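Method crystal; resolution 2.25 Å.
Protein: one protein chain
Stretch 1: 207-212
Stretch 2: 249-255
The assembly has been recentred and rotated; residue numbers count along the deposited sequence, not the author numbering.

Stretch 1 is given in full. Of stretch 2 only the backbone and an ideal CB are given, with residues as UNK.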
# COMPACT_ATOMS: atom_id res chain seq x y z
N GLU A 207 -4.09 -2.76 17.63
CA GLU A 207 -4.66 -3.16 18.92
C GLU A 207 -4.50 -2.01 19.91
O GLU A 207 -5.43 -1.65 20.61
CB GLU A 207 -3.94 -4.39 19.46
CG GLU A 207 -4.05 -5.64 18.59
CD GLU A 207 -5.45 -6.23 18.58
OE1 GLU A 207 -6.33 -5.68 19.28
OE2 GLU A 207 -5.66 -7.25 17.88
N GLN A 208 -3.30 -1.43 19.94
CA GLN A 208 -3.00 -0.32 20.83
C GLN A 208 -4.06 0.78 20.71
O GLN A 208 -4.80 1.05 21.67
CB GLN A 208 -1.62 0.25 20.49
CG GLN A 208 -1.14 1.36 21.41
CD GLN A 208 -0.46 0.85 22.67
OE1 GLN A 208 0.65 0.31 22.61
NE2 GLN A 208 -1.11 1.03 23.81
N ASN A 209 -4.14 1.39 19.52
CA ASN A 209 -5.10 2.46 19.24
C ASN A 209 -6.50 2.21 19.80
O ASN A 209 -7.12 3.10 20.37
CB ASN A 209 -5.24 2.65 17.73
CG ASN A 209 -6.47 3.47 17.36
OD1 ASN A 209 -6.52 4.68 17.58
ND2 ASN A 209 -7.48 2.80 16.81
N PHE A 210 -6.98 0.99 19.61
CA PHE A 210 -8.31 0.60 20.07
C PHE A 210 -8.51 0.46 21.57
O PHE A 210 -9.64 0.34 22.04
CB PHE A 210 -8.72 -0.69 19.35
CG PHE A 210 -9.00 -0.50 17.87
CD1 PHE A 210 -8.33 -1.27 16.92
CD2 PHE A 210 -9.89 0.48 17.43
CE1 PHE A 210 -8.55 -1.08 15.55
CE2 PHE A 210 -10.12 0.69 16.06
CZ PHE A 210 -9.45 -0.09 15.12
N ALA A 211 -7.41 0.47 22.33
CA ALA A 211 -7.49 0.37 23.78
C ALA A 211 -8.25 1.54 24.38
O ALA A 211 -8.48 1.62 25.58
CB ALA A 211 -6.10 0.28 24.38
N LEU A 212 -8.65 2.46 23.52
CA LEU A 212 -9.43 3.64 23.91
C LEU A 212 -10.35 4.11 22.78
O LEU A 212 -10.99 3.28 22.11
CB LEU A 212 -8.51 4.78 24.34
CG LEU A 212 -7.59 4.51 25.53
CD1 LEU A 212 -6.73 5.72 25.84
CD2 LEU A 212 -8.40 4.11 26.75
N UNK A 249 -1.19 9.71 24.52
CA UNK A 249 -1.14 8.25 24.41
C UNK A 249 -1.57 7.79 23.02
O UNK A 249 -0.87 7.03 22.35
CB UNK A 249 -2.03 7.60 25.47
N UNK A 250 -2.74 8.26 22.59
CA UNK A 250 -3.27 7.90 21.29
C UNK A 250 -2.41 8.51 20.19
O UNK A 250 -2.24 7.92 19.14
CB UNK A 250 -4.72 8.36 21.15
N UNK A 251 -1.86 9.70 20.46
CA UNK A 251 -1.01 10.39 19.48
C UNK A 251 0.29 9.64 19.24
O UNK A 251 0.85 9.71 18.14
CB UNK A 251 -0.70 11.81 19.95
N UNK A 252 0.79 8.95 20.25
CA UNK A 252 2.03 8.19 20.11
C UNK A 252 1.76 7.07 19.10
O UNK A 252 2.59 6.78 18.23
CB UNK A 252 2.51 7.63 21.45
N UNK A 253 0.59 6.46 19.23
CA UNK A 253 0.17 5.39 18.35
C UNK A 253 0.11 5.92 16.91
O UNK A 253 0.77 5.39 16.02
CB UNK A 253 -1.18 4.83 18.79
N UNK A 254 -0.67 6.98 16.71
CA UNK A 254 -0.80 7.57 15.38
C UNK A 254 0.57 7.90 14.81
O UNK A 254 0.86 7.59 13.65
CB UNK A 254 -1.67 8.83 15.43
N UNK A 255 1.40 8.52 15.63
CA UNK A 255 2.74 8.92 15.24
C UNK A 255 3.50 7.73 14.65
O UNK A 255 4.15 7.85 13.61
CB UNK A 255 3.49 9.50 16.44

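Stretch 2 is helical throughout, with phi and psi near -60° and -45°, so the residues that meet stretch 1 should recur every three or four positions; glycine or proline would be unexpected within it.

At position 249 CA-to-CB points toward stretch 1, but the ideal CB lies 5.1 Å from Leu212 CD1, its nearest visible neighbour. Stretch 1 offers a methyl group there and no charge to answer, so a modest apolar side chain or the aliphatic base of a longer polar one would suit. The residue is Glu249. Its side chain's nearest approach to stretch 1 is 5.0 Å, from Glu249 CB to Leu212 CD1, and it makes no close contact there.

Position 250 faces sideways, its ideal CB 5.4 Å from Asn209 OD1, and its CA is the partner of Asn209 in the closest backbone register, 6.1 Å from CA to CA. A side chain must extend to reach anything; Gln, Glu, Lys, Arg or Met could do so. Gln250, with chi1 and chi2 both t, brings its CG to 4.0 Å from Asn209 OD1 and its NE2 to 4.5 Å from Leu212 CB. These are packing contacts, and no hydrogen bond forms.

Positions 251 and 252 have no stretch 1 atom within 5.5 Å of their ideal CB, so the visible atoms allow almost any helix-compatible residue. They are Arg251, long and extended, and Ala252, small and at ease in a helix.

Position 253 is the most constrained. Its CA-to-CB bond points toward stretch 1, and the ideal CB already sits 4.3 Å from Gln208 CG and 4.6 Å from Asn209 N. A compact apolar group such as Ala, Val or perhaps Ile fits best. Val253 fills the place with two short branches: CG2 lies 3.3 Å from Gln208 CG, a tight approach, while CG1 lies 3.8 Å from Asn209 CB.

Position 254 points sideways and its ideal CB touches nothing, yet the carbonyl oxygen of the Asn209 side chain lies within reach of a longer residue. A polar donor could address it, as could the weakly positive edge of an aromatic ring. Phe254 takes the second course: with chi1 m, its CE1 comes to 3.2 Å from Asn209 OD1, which lies at the ring edge, near its plane.

Position 255 is again out of reach, and a polar residue is as acceptable as any. Asp255 occupies it, and its backbone N donates a hydrogen bond to Arg251 O, with Asp255 N to Arg251 O at 2.8 Å.

Stretch 2 (249-255) EQRAVFD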
# COMPACT_ATOMS: atom_id res chain seq x y z
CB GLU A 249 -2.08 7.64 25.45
CG GLU A 249 -1.62 7.84 26.89
CD GLU A 249 -1.12 6.55 27.51
OE1 GLU A 249 -0.18 5.95 26.94
OE2 GLU A 249 -1.66 6.15 28.56
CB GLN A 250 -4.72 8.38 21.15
CG GLN A 250 -5.56 7.58 20.16
CD GLN A 250 -7.00 8.08 20.08
OE1 GLN A 250 -7.29 9.13 19.51
NE2 GLN A 250 -7.92 7.32 20.68
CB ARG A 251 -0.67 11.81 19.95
CG ARG A 251 -1.81 12.79 19.81
CD ARG A 251 -1.46 14.12 20.48
NE ARG A 251 -2.64 14.95 20.72
CZ ARG A 251 -2.64 16.03 21.49
NH1 ARG A 251 -1.53 16.43 22.10
NH2 ARG A 251 -3.76 16.72 21.68
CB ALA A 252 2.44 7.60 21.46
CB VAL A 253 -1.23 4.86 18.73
CG1 VAL A 253 -1.64 3.74 17.80
CG2 VAL A 253 -1.21 4.37 20.16
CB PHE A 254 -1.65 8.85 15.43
CG PHE A 254 -3.10 8.62 15.78
CD1 PHE A 254 -3.62 7.33 15.88
CD2 PHE A 254 -3.95 9.70 16.02
CE1 PHE A 254 -4.95 7.12 16.20
CE2 PHE A 254 -5.29 9.51 16.35
CZ PHE A 254 -5.79 8.21 16.44
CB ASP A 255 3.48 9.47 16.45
CG ASP A 255 4.62 10.40 16.08
OD1 ASP A 255 5.43 10.04 15.19
OD2 ASP A 255 4.71 11.49 16.69
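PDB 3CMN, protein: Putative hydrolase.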